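Local coordinates for GDSL-like Lipase/Acylhydrolase family protein (Neisseria meningitidis, PDB 4K7J) that probably removes O-acetyl groups from peptidoglycan as a serine esterase of the SGNH hydrolase family, with an alpha/beta fold, at residues T222-W227 with V243-G248; R271-S276 with A280-I285; N250-N255 with T306-M311; S62-A65 with F69-S72. All coordinates share one frame; numbering follows the deposited sequence.

Contact 1. Residues T222-W227 with V243-G248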
# COMPACT_ATOMS: atom_id res chain seq x y z
N THR A 222 -4.63 13.33 -2.48
CA THR A 222 -4.02 14.66 -2.41
C THR A 222 -3.34 14.89 -1.07
O THR A 222 -2.48 15.77 -0.95
CB THR A 222 -5.04 15.79 -2.66
OG1 THR A 222 -6.09 15.73 -1.67
CG2 THR A 222 -5.62 15.68 -4.06
N GLN A 223 -3.70 14.10 -0.07
CA GLN A 223 -3.12 14.26 1.25
C GLN A 223 -1.71 13.68 1.38
O GLN A 223 -1.15 13.68 2.47
CB GLN A 223 -4.05 13.72 2.34
CG GLN A 223 -5.32 14.57 2.48
CD GLN A 223 -6.36 13.92 3.34
OE1 GLN A 223 -6.42 12.71 3.43
NE2 GLN A 223 -7.19 14.74 3.99
N TRP A 224 -1.14 13.20 0.28
CA TRP A 224 0.30 12.98 0.24
C TRP A 224 1.05 14.29 0.57
O TRP A 224 2.21 14.26 1.00
CB TRP A 224 0.74 12.46 -1.14
CG TRP A 224 0.37 11.02 -1.44
CD1 TRP A 224 -0.62 10.28 -0.84
CD2 TRP A 224 0.99 10.17 -2.40
NE1 TRP A 224 -0.64 9.02 -1.39
CE2 TRP A 224 0.33 8.93 -2.35
CE3 TRP A 224 2.05 10.34 -3.31
CZ2 TRP A 224 0.69 7.86 -3.18
CZ3 TRP A 224 2.40 9.28 -4.13
CH2 TRP A 224 1.72 8.05 -4.05
N SER A 225 0.38 15.42 0.37
CA SER A 225 0.96 16.73 0.69
C SER A 225 1.31 16.89 2.18
O SER A 225 2.14 17.72 2.55
CB SER A 225 0.04 17.87 0.22
OG SER A 225 -1.06 18.01 1.10
N LYS A 226 0.69 16.07 3.03
CA LYS A 226 1.02 16.02 4.45
C LYS A 226 2.39 15.41 4.71
O LYS A 226 2.92 15.54 5.82
CB LYS A 226 -0.01 15.16 5.22
CG LYS A 226 -1.41 15.74 5.35
CD LYS A 226 -2.27 14.73 6.12
CE LYS A 226 -3.68 15.23 6.40
NZ LYS A 226 -4.47 14.15 7.11
N TRP A 227 2.94 14.72 3.72
CA TRP A 227 4.20 14.00 3.90
C TRP A 227 5.37 14.88 3.45
O TRP A 227 5.15 15.92 2.82
CB TRP A 227 4.20 12.66 3.15
CG TRP A 227 3.01 11.77 3.43
CD1 TRP A 227 2.16 11.84 4.50
CD2 TRP A 227 2.53 10.70 2.61
NE1 TRP A 227 1.20 10.88 4.40
CE2 TRP A 227 1.40 10.16 3.25
CE3 TRP A 227 2.96 10.13 1.40
CZ2 TRP A 227 0.68 9.08 2.72
CZ3 TRP A 227 2.24 9.06 0.87
CH2 TRP A 227 1.11 8.56 1.53
N VAL A 243 2.66 0.01 -8.71
CA VAL A 243 2.10 0.87 -7.67
C VAL A 243 0.59 0.87 -7.80
O VAL A 243 0.05 1.24 -8.85
CB VAL A 243 2.61 2.32 -7.81
CG1 VAL A 243 1.91 3.25 -6.78
CG2 VAL A 243 4.11 2.38 -7.67
N ILE A 244 -0.10 0.45 -6.75
CA ILE A 244 -1.55 0.47 -6.74
C ILE A 244 -2.02 1.64 -5.89
O ILE A 244 -1.67 1.74 -4.70
CB ILE A 244 -2.15 -0.83 -6.17
CG1 ILE A 244 -1.61 -2.04 -6.94
CG2 ILE A 244 -3.67 -0.78 -6.19
CD1 ILE A 244 -2.20 -3.39 -6.51
N LEU A 245 -2.80 2.52 -6.50
CA LEU A 245 -3.40 3.63 -5.78
C LEU A 245 -4.86 3.30 -5.52
O LEU A 245 -5.65 3.09 -6.45
CB LEU A 245 -3.30 4.92 -6.59
CG LEU A 245 -1.89 5.38 -6.96
CD1 LEU A 245 -1.96 6.51 -7.98
CD2 LEU A 245 -1.09 5.81 -5.73
N SER A 246 -5.23 3.23 -4.25
CA SER A 246 -6.61 2.87 -3.89
C SER A 246 -7.23 3.93 -2.98
O SER A 246 -7.17 3.83 -1.76
CB SER A 246 -6.65 1.47 -3.24
OG SER A 246 -7.97 1.11 -2.85
N TYR A 247 -7.81 4.96 -3.59
CA TYR A 247 -8.47 6.02 -2.86
C TYR A 247 -9.83 6.25 -3.49
O TYR A 247 -10.24 5.50 -4.37
CB TYR A 247 -7.65 7.32 -2.91
CG TYR A 247 -6.29 7.28 -2.21
CD1 TYR A 247 -6.16 7.58 -0.86
CD2 TYR A 247 -5.13 6.99 -2.92
CE1 TYR A 247 -4.93 7.57 -0.23
CE2 TYR A 247 -3.89 6.98 -2.31
CZ TYR A 247 -3.79 7.27 -0.97
OH TYR A 247 -2.56 7.27 -0.35
N GLY A 248 -10.54 7.28 -3.06
CA GLY A 248 -11.79 7.63 -3.72
C GLY A 248 -12.96 7.68 -2.78
O GLY A 248 -13.82 8.55 -2.90
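Trp224 and Tyr247 meet edge to hydroxyl: the indole NE1 donates to the phenol OH at 2.8 Å, with an N-H...O angle of 165°. The oxygen lies almost exactly in the indole plane, so the N-H is used straight on. Both side chains turn beside their own backbone N (chi1 -73° in Trp224), and they approach each other at about a right angle. Their rings are set obliquely, planes 67° apart, and are joined by the hydroxyl and the indole nitrogen. At the benzo end of the indole, Leu245 brings its CD2 branch to within 3.7 Å of Trp224 CZ2, so one tryptophan is held by a polar grip at its five-membered ring and an apolar touch at its six-membered ring. Trp227 backs this arrangement, placing CZ3 3.4 Å above one face of the Trp224 ring near its rim, while its own NE1 is bound by Ser113 OG. All four of these residues are buried. The rest of the 3-10 turn is looser: Ser225 is exposed, Thr222, Gln223 and Lys226 are partly so, and the Ser225 OG bond to Thr222 O is weak at 3.4 Å. The contact thus joins the loop after strand 208-215 to strand 242-246 of the mixed six-stranded sheet. Trp224 also touches Ile59 of strand 53-60 and Thr269 of helix 259-276, and Tyr247 touches Ile59 and Trp266 of the same two elements.

Contact 2. Residues R271-S276 with A280-I285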
# COMPACT_ATOMS: atom_id res chain seq x y z
N ARG A 271 2.14 11.45 -12.79
CA ARG A 271 3.34 11.94 -13.46
C ARG A 271 4.56 11.78 -12.56
O ARG A 271 5.60 11.23 -12.96
CB ARG A 271 3.16 13.42 -13.81
CG ARG A 271 3.98 13.89 -14.99
CD ARG A 271 4.13 15.42 -15.03
NE ARG A 271 2.98 16.16 -14.49
CZ ARG A 271 1.77 16.21 -15.06
NH1 ARG A 271 1.52 15.53 -16.17
NH2 ARG A 271 0.81 16.93 -14.49
N GLN A 272 4.42 12.24 -11.32
CA GLN A 272 5.51 12.14 -10.36
C GLN A 272 5.92 10.72 -10.03
O GLN A 272 7.11 10.42 -9.91
CB GLN A 272 5.18 12.96 -9.12
CG GLN A 272 5.24 14.45 -9.41
CD GLN A 272 4.69 15.29 -8.30
OE1 GLN A 272 4.94 15.02 -7.12
NE2 GLN A 272 3.92 16.31 -8.66
N ILE A 273 4.94 9.82 -9.91
CA ILE A 273 5.23 8.41 -9.71
C ILE A 273 6.06 7.86 -10.88
O ILE A 273 7.04 7.14 -10.68
CB ILE A 273 3.94 7.57 -9.54
CG1 ILE A 273 3.26 7.89 -8.20
CG2 ILE A 273 4.25 6.08 -9.64
CD1 ILE A 273 1.81 7.36 -8.08
N ARG A 274 5.67 8.21 -12.10
CA ARG A 274 6.38 7.75 -13.29
C ARG A 274 7.80 8.28 -13.36
O ARG A 274 8.72 7.54 -13.68
CB ARG A 274 5.63 8.12 -14.57
CG ARG A 274 4.30 7.41 -14.74
CD ARG A 274 3.86 7.44 -16.19
NE ARG A 274 2.61 6.70 -16.39
CZ ARG A 274 2.53 5.38 -16.35
NH1 ARG A 274 3.61 4.66 -16.09
NH2 ARG A 274 1.36 4.77 -16.55
N ASP A 275 7.98 9.56 -13.03
CA ASP A 275 9.32 10.14 -12.96
C ASP A 275 10.16 9.42 -11.92
O ASP A 275 11.34 9.15 -12.15
CB ASP A 275 9.27 11.64 -12.59
CG ASP A 275 8.59 12.49 -13.66
OD1 ASP A 275 8.30 11.99 -14.77
OD2 ASP A 275 8.36 13.69 -13.37
N SER A 276 9.56 9.10 -10.77
CA SER A 276 10.30 8.53 -9.65
C SER A 276 10.59 7.05 -9.84
O SER A 276 11.60 6.54 -9.35
CB SER A 276 9.57 8.76 -8.32
OG SER A 276 9.39 10.15 -8.10
N ALA A 280 8.07 1.17 -13.31
CA ALA A 280 6.92 0.62 -12.59
C ALA A 280 5.61 0.71 -13.37
O ALA A 280 5.39 1.64 -14.13
CB ALA A 280 6.77 1.30 -11.22
N GLY A 281 4.74 -0.27 -13.16
CA GLY A 281 3.37 -0.17 -13.61
C GLY A 281 2.56 0.62 -12.59
O GLY A 281 2.96 0.71 -11.43
N ILE A 282 1.45 1.20 -13.02
CA ILE A 282 0.54 1.89 -12.12
C ILE A 282 -0.90 1.39 -12.31
O ILE A 282 -1.38 1.26 -13.44
CB ILE A 282 0.57 3.40 -12.36
CG1 ILE A 282 1.99 3.94 -12.19
CG2 ILE A 282 -0.37 4.10 -11.41
CD1 ILE A 282 2.11 5.40 -12.52
N LEU A 283 -1.57 1.08 -11.21
CA LEU A 283 -2.96 0.64 -11.25
C LEU A 283 -3.80 1.53 -10.36
O LEU A 283 -3.51 1.69 -9.17
CB LEU A 283 -3.09 -0.80 -10.76
CG LEU A 283 -4.55 -1.21 -10.51
CD1 LEU A 283 -5.28 -1.44 -11.82
CD2 LEU A 283 -4.67 -2.43 -9.61
N ILE A 284 -4.84 2.14 -10.93
CA ILE A 284 -5.78 2.94 -10.15
C ILE A 284 -7.03 2.12 -9.84
O ILE A 284 -7.72 1.63 -10.74
CB ILE A 284 -6.14 4.25 -10.88
CG1 ILE A 284 -4.93 5.19 -10.85
CG2 ILE A 284 -7.36 4.90 -10.24
CD1 ILE A 284 -5.09 6.46 -11.64
N ILE A 285 -7.30 1.96 -8.55
CA ILE A 285 -8.49 1.26 -8.10
C ILE A 285 -9.65 2.24 -7.93
O ILE A 285 -9.66 3.05 -7.00
CB ILE A 285 -8.24 0.51 -6.79
CG1 ILE A 285 -7.25 -0.64 -7.03
CG2 ILE A 285 -9.55 -0.05 -6.23
CD1 ILE A 285 -7.17 -1.63 -5.90
O HOH W 1 1.16 1.50 -16.08
O HOH W 2 3.76 1.47 -17.20
O HOH W 3 6.22 4.50 -14.35
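Ile282 sends its CD1 methyl between Ile273 and Arg274, consecutive residues of helix 259-276. With CG1 beside the backbone N (chi1 -58°) and chi2 extended, the methyl stands well out from strand 281-286 and reaches CG2 of Ile273 at 3.7 Å. That branch of Ile273 is the one lying opposite the backbone N, and the two isoleucines cross obliquely. The same methyl touches Arg274 CG at 3.7 Å. Arg274 runs extended from CG to NE and then turns at chi4 (-72°), which lays the guanidinium flat over Ile282 CD1, 3.8 Å from the plane and over its centre. No direct hydrogen bond spans the two segments. Instead, water 3 accepts a weak bond from Arg274 NH1 and donates to Ala280 O at 3.0 Å, and water 1, in the guanidinium plane, accepts a bond from Ile282 N at 3.1 Å and a weak one from Arg274 NH2. The pair belongs to a beta-alpha-beta crossover from strand 242-246 to strand 281-286. Chemically, the arginine is divided: its face and aliphatic stem close over a buried isoleucine, while NH1 and NH2 turn to water and, for NH2, to the carbonyl of Gly319.

Contact 3. Residues N250-N255 with T306-M311. With ACT (acetate ion), chain C.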
# COMPACT_ATOMS: atom_id res chain seq x y z
N ASN A 250 -13.10 8.44 0.50
CA ASN A 250 -13.14 9.65 1.31
C ASN A 250 -13.33 10.92 0.49
O ASN A 250 -14.07 11.82 0.90
CB ASN A 250 -11.91 9.73 2.21
CG ASN A 250 -11.82 8.55 3.17
OD1 ASN A 250 -12.67 8.40 4.04
ND2 ASN A 250 -10.81 7.71 3.01
N GLU A 251 -12.66 11.01 -0.66
CA GLU A 251 -12.88 12.13 -1.58
C GLU A 251 -14.39 12.23 -1.83
O GLU A 251 -14.96 13.32 -1.82
CB GLU A 251 -12.14 11.92 -2.91
CG GLU A 251 -10.62 12.07 -2.85
CD GLU A 251 -9.89 10.79 -2.47
OE1 GLU A 251 -10.53 9.91 -1.86
OE2 GLU A 251 -8.67 10.66 -2.79
N ALA A 252 -15.03 11.08 -2.03
CA ALA A 252 -16.46 11.04 -2.35
C ALA A 252 -17.35 11.64 -1.27
O ALA A 252 -18.46 12.09 -1.56
CB ALA A 252 -16.90 9.62 -2.64
N PHE A 253 -16.88 11.63 -0.03
CA PHE A 253 -17.71 12.16 1.07
C PHE A 253 -17.49 13.64 1.33
O PHE A 253 -18.11 14.21 2.23
CB PHE A 253 -17.54 11.33 2.35
CG PHE A 253 -18.36 10.09 2.36
CD1 PHE A 253 -19.68 10.13 2.80
CD2 PHE A 253 -17.85 8.90 1.90
CE1 PHE A 253 -20.45 8.99 2.79
CE2 PHE A 253 -18.61 7.75 1.90
CZ PHE A 253 -19.92 7.80 2.35
N ASN A 254 -16.62 14.26 0.54
CA ASN A 254 -16.45 15.71 0.58
C ASN A 254 -17.46 16.36 -0.37
O ASN A 254 -17.22 16.42 -1.57
CB ASN A 254 -15.02 16.10 0.19
CG ASN A 254 -14.78 17.61 0.30
OD1 ASN A 254 -15.71 18.39 0.51
ND2 ASN A 254 -13.53 18.02 0.12
N ASN A 255 -18.58 16.83 0.17
CA ASN A 255 -19.62 17.43 -0.66
C ASN A 255 -19.09 18.61 -1.50
O ASN A 255 -19.63 18.93 -2.55
CB ASN A 255 -20.82 17.87 0.19
CG ASN A 255 -21.59 16.70 0.81
OD1 ASN A 255 -21.53 15.56 0.35
ND2 ASN A 255 -22.33 17.00 1.87
N THR A 306 -20.16 9.53 -7.76
CA THR A 306 -20.11 9.25 -9.20
C THR A 306 -19.06 10.11 -9.88
O THR A 306 -18.25 9.61 -10.67
CB THR A 306 -21.51 9.42 -9.86
OG1 THR A 306 -22.39 8.40 -9.36
CG2 THR A 306 -21.44 9.33 -11.39
N GLU A 307 -19.02 11.39 -9.55
CA GLU A 307 -18.04 12.29 -10.17
C GLU A 307 -16.60 11.89 -9.83
O GLU A 307 -15.70 11.97 -10.68
CB GLU A 307 -18.29 13.73 -9.75
CG GLU A 307 -19.61 14.29 -10.23
CD GLU A 307 -20.04 15.44 -9.36
OE1 GLU A 307 -19.49 16.55 -9.54
OE2 GLU A 307 -20.90 15.21 -8.48
N VAL A 308 -16.39 11.47 -8.58
CA VAL A 308 -15.07 11.00 -8.16
C VAL A 308 -14.64 9.74 -8.91
O VAL A 308 -13.52 9.68 -9.42
CB VAL A 308 -15.01 10.76 -6.63
CG1 VAL A 308 -13.73 10.00 -6.23
CG2 VAL A 308 -15.10 12.08 -5.90
N GLN A 309 -15.52 8.74 -8.99
CA GLN A 309 -15.21 7.51 -9.71
C GLN A 309 -14.88 7.78 -11.19
O GLN A 309 -14.01 7.13 -11.78
CB GLN A 309 -16.37 6.51 -9.62
CG GLN A 309 -16.60 5.93 -8.23
CD GLN A 309 -17.93 5.21 -8.13
OE1 GLN A 309 -18.93 5.65 -8.70
NE2 GLN A 309 -17.94 4.08 -7.43
N GLN A 310 -15.58 8.75 -11.77
CA GLN A 310 -15.37 9.07 -13.19
C GLN A 310 -14.05 9.81 -13.38
O GLN A 310 -13.34 9.59 -14.36
CB GLN A 310 -16.53 9.90 -13.74
CG GLN A 310 -17.79 9.09 -13.92
CD GLN A 310 -18.91 9.87 -14.57
OE1 GLN A 310 -18.76 11.05 -14.91
NE2 GLN A 310 -20.05 9.22 -14.75
N MET A 311 -13.73 10.69 -12.44
CA MET A 311 -12.46 11.37 -12.47
C MET A 311 -11.33 10.35 -12.44
O MET A 311 -10.36 10.46 -13.19
CB MET A 311 -12.31 12.33 -11.28
CG MET A 311 -10.92 12.92 -11.19
SD MET A 311 -10.58 13.53 -9.55
CE MET A 311 -10.33 11.96 -8.71
C ACT C . -11.99 5.04 4.92
O ACT C . -12.54 5.13 6.05
OXT ACT C . -10.80 5.43 4.81
CH3 ACT C . -12.71 4.46 3.74
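Val308 turns CG1 opposite its backbone N and CG2 beside it (chi1 168°), which points CG2 from helix 305-318 at the backbone of Ala252 and CG1 at Glu251 CB. These two residues belong to the short, weakly bonded helix at the Gly-Thr-Asn-Glu sequence, which probably corresponds to block III (Gly-x-Asn-Asp) of the SGNH hydrolases. CG2 of Val308 rests on Ala252 CA at 3.9 Å, and CG1 comes to 4.2 Å from Glu251 CB. The contact is therefore a single valine set against the main chain and CB of one short turn, modest in area and with no hydrogen bond across, and all three residues are buried. Glu251 begins toward Val308, but its chain bends at chi2 (87°) and takes the carboxylate away. There OE2 accepts from Leu221 N and OE1 weakly from Gly248 N, so the buried carboxylate, probably charged, is met by backbone amides, one of them just ahead of its own helix. Glu251 also touches Trp266 of helix 259-276, as does Met311, one turn after Val308. On the same short helix Asn250 faces a bound acetate that is also hydrogen-bonded by Gly218 N, Ser62 N and His351 NE2. In SGNH esterases the block III asparagine, the block II glycine and the serine amide make up the oxyanion hole, and the acetate here is consistent with that site. Asn250 ND2 has a second acceptor in Ala219 O, and its bond to acetate OXT is 2.9 Å long and nearly straight, at 172°.

Contact 4. Residues S62-A65 with F69-S72. With ACT (acetate ion), chain C.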
# COMPACT_ATOMS: atom_id res chain seq x y z
N SER A 62 -8.57 3.38 4.30
CA SER A 62 -8.80 2.37 5.32
C SER A 62 -9.01 0.99 4.71
O SER A 62 -8.71 -0.02 5.35
CB SER A 62 -9.99 2.73 6.22
OG SER A 62 -11.19 2.32 5.62
N HIS A 63 -9.47 0.94 3.47
CA HIS A 63 -9.65 -0.36 2.81
C HIS A 63 -8.28 -1.04 2.74
O HIS A 63 -8.17 -2.26 2.91
CB HIS A 63 -10.23 -0.21 1.39
CG HIS A 63 -11.51 0.57 1.32
ND1 HIS A 63 -12.64 0.22 2.04
CD2 HIS A 63 -11.86 1.65 0.58
CE1 HIS A 63 -13.62 1.07 1.76
NE2 HIS A 63 -13.17 1.95 0.88
N THR A 64 -7.25 -0.25 2.48
CA THR A 64 -5.88 -0.74 2.40
C THR A 64 -5.30 -0.94 3.81
O THR A 64 -4.62 -1.95 4.08
CB THR A 64 -4.99 0.23 1.60
OG1 THR A 64 -5.46 0.30 0.25
CG2 THR A 64 -3.50 -0.22 1.59
N ALA A 65 -5.57 0.01 4.69
CA ALA A 65 -4.99 0.02 6.03
C ALA A 65 -5.40 -1.17 6.92
O ALA A 65 -4.70 -1.48 7.89
CB ALA A 65 -5.27 1.37 6.74
N PHE A 69 -7.75 -6.65 2.32
CA PHE A 69 -7.74 -6.66 0.86
C PHE A 69 -6.35 -7.02 0.37
O PHE A 69 -6.16 -7.96 -0.40
CB PHE A 69 -8.15 -5.27 0.33
CG PHE A 69 -8.27 -5.17 -1.17
CD1 PHE A 69 -7.15 -4.94 -1.96
CD2 PHE A 69 -9.51 -5.25 -1.79
CE1 PHE A 69 -7.27 -4.81 -3.33
CE2 PHE A 69 -9.62 -5.14 -3.17
CZ PHE A 69 -8.51 -4.92 -3.93
N THR A 70 -5.36 -6.28 0.84
CA THR A 70 -3.98 -6.50 0.38
C THR A 70 -3.40 -7.87 0.80
O THR A 70 -2.58 -8.44 0.09
CB THR A 70 -3.07 -5.36 0.84
OG1 THR A 70 -3.42 -4.99 2.17
CG2 THR A 70 -3.26 -4.14 -0.06
N ASP A 71 -3.84 -8.42 1.93
CA ASP A 71 -3.32 -9.71 2.34
C ASP A 71 -3.89 -10.83 1.50
O ASP A 71 -3.24 -11.86 1.28
CB ASP A 71 -3.58 -9.99 3.82
CG ASP A 71 -2.91 -11.27 4.29
OD1 ASP A 71 -1.67 -11.39 4.13
OD2 ASP A 71 -3.62 -12.15 4.80
N SER A 72 -5.11 -10.64 1.00
CA SER A 72 -5.73 -11.65 0.14
C SER A 72 -5.00 -11.64 -1.20
O SER A 72 -4.66 -12.69 -1.74
CB SER A 72 -7.22 -11.39 -0.03
OG SER A 72 -7.74 -12.12 -1.13
C ACT C . -11.99 5.04 4.92
O ACT C . -12.54 5.13 6.05
OXT ACT C . -10.80 5.43 4.81
CH3 ACT C . -12.71 4.46 3.74
O HOH W 4 -6.15 -4.05 2.72
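Thr64 and Thr70 come together through their methyls, with CG2 of Thr64 4.3 Å from CG2 of Thr70, while Phe69 lays its CB 4.0 Å from His63 O. Neither ring meets the other segment: Phe69 has CG opposite the backbone N (chi1 -176°), carrying its phenyl away, and the His63 imidazole leaves in its own direction. Between the backbones sits water 4, which donates to His63 O at 2.7 Å and to Thr64 O at 2.9 Å and accepts from Thr70 N. It thus joins carbonyls at the end of the short helix 62-65 to an amide in the first turn of helix 68-81. Thr70 OG1 is bound by Asp67 OD1. At the far end, Ser62 belongs to the Gly-Asp-Ser motif that carries the nucleophile in SGNH hydrolases. Its amide N donates to acetate OXT at 3.1 Å, and its OG stands 2.9 Å from acetate carbon C, almost perpendicular to the carboxylate plane, an approach consistent with nucleophilic attack on an ester carbonyl. His63 offers one ring face to the acetate methyl, CH3 lying 3.8 Å above it toward the rim, and its rotation is fixed by Tyr357 OH at ND1 and Thr249 OG1 at NE2. Trp326 meets the His63 ring edge to face and also touches Phe69. Helix 62-65 follows strand 53-60; Thr64 and Thr70 both reach Ala213 of strand 208-215, and Phe69 touches Gln58 of strand 53-60 and Ala360 and Leu364 of helix 354-373.

Overall arrangement
Contact 4 comes first along the chain, then contact 1, and contact 2 is nested within the loop closed by contact 3. Contacts 1 and 2, centres about 12 Å apart, share the mixed six-stranded sheet, where strands 242-246 and 281-286 are hydrogen-bonded neighbours. The 250-255 side of contact 3 follows strand 242-246, the centre of the contact about 14 Å from that of contact 1. Contact 4 lies about 15 Å from contact 1, centre to centre, and touches it through Thr64 and Ser246. Contacts 3 and 4, about 20 Å apart by their centres, both bind the acetate, so the short helices that follow adjacent parallel strands 53-60 and 242-246 converge on the probable active site.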